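Local coordinates for uncharacterized protein (Acinetobacter baumannii, PDB 4L3U) that is of unknown function but folds as a compact, all-helical single-chain member of the DUF4844 family, at residues Val55-Ala59 / Thr104-Phe108. Sequence-based numbering, arbitrary orientation.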
ATOM      1  N   VAL A  55      -2.169  -5.094  -3.432  1.00 26.45           N
ATOM      2  CA  VAL A  55      -1.698  -3.754  -3.769  1.00 25.45           C
ATOM      3  C   VAL A  55      -2.462  -3.257  -4.981  1.00 23.96           C
ATOM      4  O   VAL A  55      -2.855  -2.096  -5.044  1.00 25.37           O
ATOM      5  CB  VAL A  55      -0.169  -3.738  -4.070  1.00 30.28           C
ATOM      6  CG1 VAL A  55       0.280  -2.382  -4.610  1.00 27.69           C
ATOM      7  CG2 VAL A  55       0.619  -4.088  -2.824  1.00 31.17           C
ATOM      8  N   ALA A  56      -2.662  -4.145  -5.946  1.00 23.75           N
ATOM      9  CA  ALA A  56      -3.398  -3.805  -7.148  1.00 23.35           C
ATOM     10  C   ALA A  56      -4.828  -3.426  -6.790  1.00 24.43           C
ATOM     11  O   ALA A  56      -5.398  -2.519  -7.389  1.00 25.82           O
ATOM     12  CB  ALA A  56      -3.381  -4.970  -8.121  1.00 24.43           C
ATOM     13  N   ASP A  57      -5.399  -4.111  -5.803  1.00 23.74           N
ATOM     14  CA  ASP A  57      -6.771  -3.841  -5.380  1.00 23.83           C
ATOM     15  C   ASP A  57      -6.909  -2.424  -4.828  1.00 24.36           C
ATOM     16  O   ASP A  57      -7.871  -1.725  -5.135  1.00 27.07           O
ATOM     17  CB  ASP A  57      -7.240  -4.852  -4.325  1.00 24.93           C
ATOM     18  CG  ASP A  57      -7.313  -6.274  -4.856  1.00 30.33           C
ATOM     19  OD1 ASP A  57      -7.459  -6.456  -6.080  1.00 32.37           O
ATOM     20  OD2 ASP A  57      -7.232  -7.218  -4.043  1.00 34.28           O
ATOM     21  N   THR A  58      -5.949  -2.002  -4.011  1.00 23.79           N
ATOM     22  CA  THR A  58      -5.969  -0.665  -3.435  1.00 20.03           C
ATOM     23  C   THR A  58      -5.743   0.394  -4.508  1.00 21.74           C
ATOM     24  O   THR A  58      -6.368   1.450  -4.488  1.00 22.99           O
ATOM     25  CB  THR A  58      -4.900  -0.516  -2.349  1.00 19.70           C
ATOM     26  OG1 THR A  58      -5.099  -1.520  -1.348  1.00 24.93           O
ATOM     27  CG2 THR A  58      -4.975   0.860  -1.705  1.00 19.38           C
ATOM     28  N   ALA A  59      -4.841   0.107  -5.438  1.00 20.69           N
ATOM     29  CA  ALA A  59      -4.605   0.986  -6.573  1.00 21.10           C
ATOM     30  C   ALA A  59      -5.893   1.178  -7.372  1.00 29.06           C
ATOM     31  O   ALA A  59      -6.215   2.290  -7.786  1.00 28.17           O
ATOM     32  CB  ALA A  59      -3.517   0.409  -7.463  1.00 21.64           C
ATOM     33  N   THR A 104       5.722   0.268   0.103  1.00 32.10           N
ATOM     34  CA  THR A 104       4.886   0.239  -1.093  1.00 30.23           C
ATOM     35  C   THR A 104       3.676   1.158  -0.927  1.00 28.27           C
ATOM     36  O   THR A 104       3.322   1.898  -1.841  1.00 27.35           O
ATOM     37  CB  THR A 104       4.429  -1.207  -1.413  1.00 29.11           C
ATOM     38  OG1 THR A 104       5.576  -2.020  -1.686  1.00 29.28           O
ATOM     39  CG2 THR A 104       3.492  -1.248  -2.617  1.00 28.01           C
ATOM     40  N   PHE A 105       3.053   1.124   0.247  1.00 28.61           N
ATOM     41  CA  PHE A 105       1.886   1.960   0.510  1.00 29.21           C
ATOM     42  C   PHE A 105       2.264   3.423   0.708  1.00 32.96           C
ATOM     43  O   PHE A 105       1.429   4.311   0.545  1.00 35.22           O
ATOM     44  CB  PHE A 105       1.120   1.448   1.730  1.00 29.26           C
ATOM     45  CG  PHE A 105       0.006   0.498   1.389  1.00 34.05           C
ATOM     46  CD1 PHE A 105       0.278  -0.814   1.043  1.00 35.22           C
ATOM     47  CD2 PHE A 105      -1.316   0.918   1.408  1.00 35.31           C
ATOM     48  CE1 PHE A 105      -0.746  -1.690   0.724  1.00 34.31           C
ATOM     49  CE2 PHE A 105      -2.344   0.045   1.091  1.00 34.65           C
ATOM     50  CZ  PHE A 105      -2.058  -1.258   0.748  1.00 33.94           C
ATOM     51  N   GLU A 106       3.520   3.674   1.068  1.00 31.96           N
ATOM     52  CA  GLU A 106       4.000   5.039   1.216  1.00 32.79           C
ATOM     53  C   GLU A 106       4.016   5.706  -0.147  1.00 31.08           C
ATOM     54  O   GLU A 106       3.826   6.914  -0.259  1.00 32.71           O
ATOM     55  CB  GLU A 106       5.397   5.062   1.837  1.00 37.97           C
ATOM     56  CG  GLU A 106       5.406   4.956   3.354  1.00 43.44           C
ATOM     57  CD  GLU A 106       6.811   4.887   3.936  1.00 52.50           C
ATOM     58  OE1 GLU A 106       7.772   4.652   3.171  1.00 55.30           O
ATOM     59  OE2 GLU A 106       6.956   5.073   5.163  1.00 56.94           O
ATOM     60  N   SER A 107       4.234   4.906  -1.187  1.00 28.57           N
ATOM     61  CA  SER A 107       4.251   5.419  -2.550  1.00 27.69           C
ATOM     62  C   SER A 107       2.881   5.968  -2.925  1.00 27.98           C
ATOM     63  O   SER A 107       2.784   6.957  -3.646  1.00 28.95           O
ATOM     64  CB  SER A 107       4.676   4.328  -3.531  1.00 30.28           C
ATOM     65  OG  SER A 107       5.978   3.851  -3.231  1.00 31.49           O
ATOM     66  N   PHE A 108       1.825   5.327  -2.427  1.00 28.07           N
ATOM     67  CA  PHE A 108       0.464   5.819  -2.632  1.00 25.78           C
ATOM     68  C   PHE A 108       0.331   7.228  -2.081  1.00 25.86           C
ATOM     69  O   PHE A 108      -0.253   8.092  -2.725  1.00 27.10           O
ATOM     70  CB  PHE A 108      -0.572   4.926  -1.938  1.00 24.78           C
ATOM     71  CG  PHE A 108      -0.954   3.692  -2.717  1.00 25.20           C
ATOM     72  CD1 PHE A 108      -1.282   3.768  -4.061  1.00 26.40           C
ATOM     73  CD2 PHE A 108      -1.006   2.457  -2.092  1.00 22.07           C
ATOM     74  CE1 PHE A 108      -1.639   2.631  -4.770  1.00 26.54           C
ATOM     75  CE2 PHE A 108      -1.360   1.321  -2.792  1.00 22.09           C
ATOM     76  CZ  PHE A 108      -1.676   1.408  -4.133  1.00 24.35           C
TER
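Helices 45-68 and 95-112 run side by side near the centre of this all-helical fold, their short segments 55-59 and 104-108 almost parallel at 8° with axes 11.4 Å apart. Two phenylalanine rings span so wide a gap to meet Val55, Thr58 and Ala59. Thr104 opens the contact: its methyl CG2 lies 3.9 Å from Val55 CG1, while its hydroxyl OG1 is turned back to its own helix, hydrogen-bonded to the carbonyl of Gln100. Phe105 leaves its backbone sideways, yet its ring extends across the gap, CZ coming 3.7 Å from Thr58 OG1, itself weakly hydrogen-bonded to Lys54 O, and CE1 4.5 Å from Val55 CG2; Leu81 and Ile85 of helix 74-86 and Leu121 of helix 120-134 pack against it too. One turn on, Phe108, its CA-to-CB bond directed toward segment 55-59, fits among Val55, Thr58 and Ala59. Its CZ lies 3.9 Å from Ala59 CB and 3.8 Å from Val55 O, which meets the ring edge and already accepts the intrahelical hydrogen bond from Ala59 N (3.0 Å); its CE2 is 3.8 Å from Thr58 CG2. Phe26 of helix 14-27 meets the same ring edge-to-face, and Phe62 touches it as well. With all six touching residues buried, and Thr58 setting only its methyl against Phe108, the chemistry implies van der Waals and hydrophobic cohesion in the bundle core, without polar pairing between the segments.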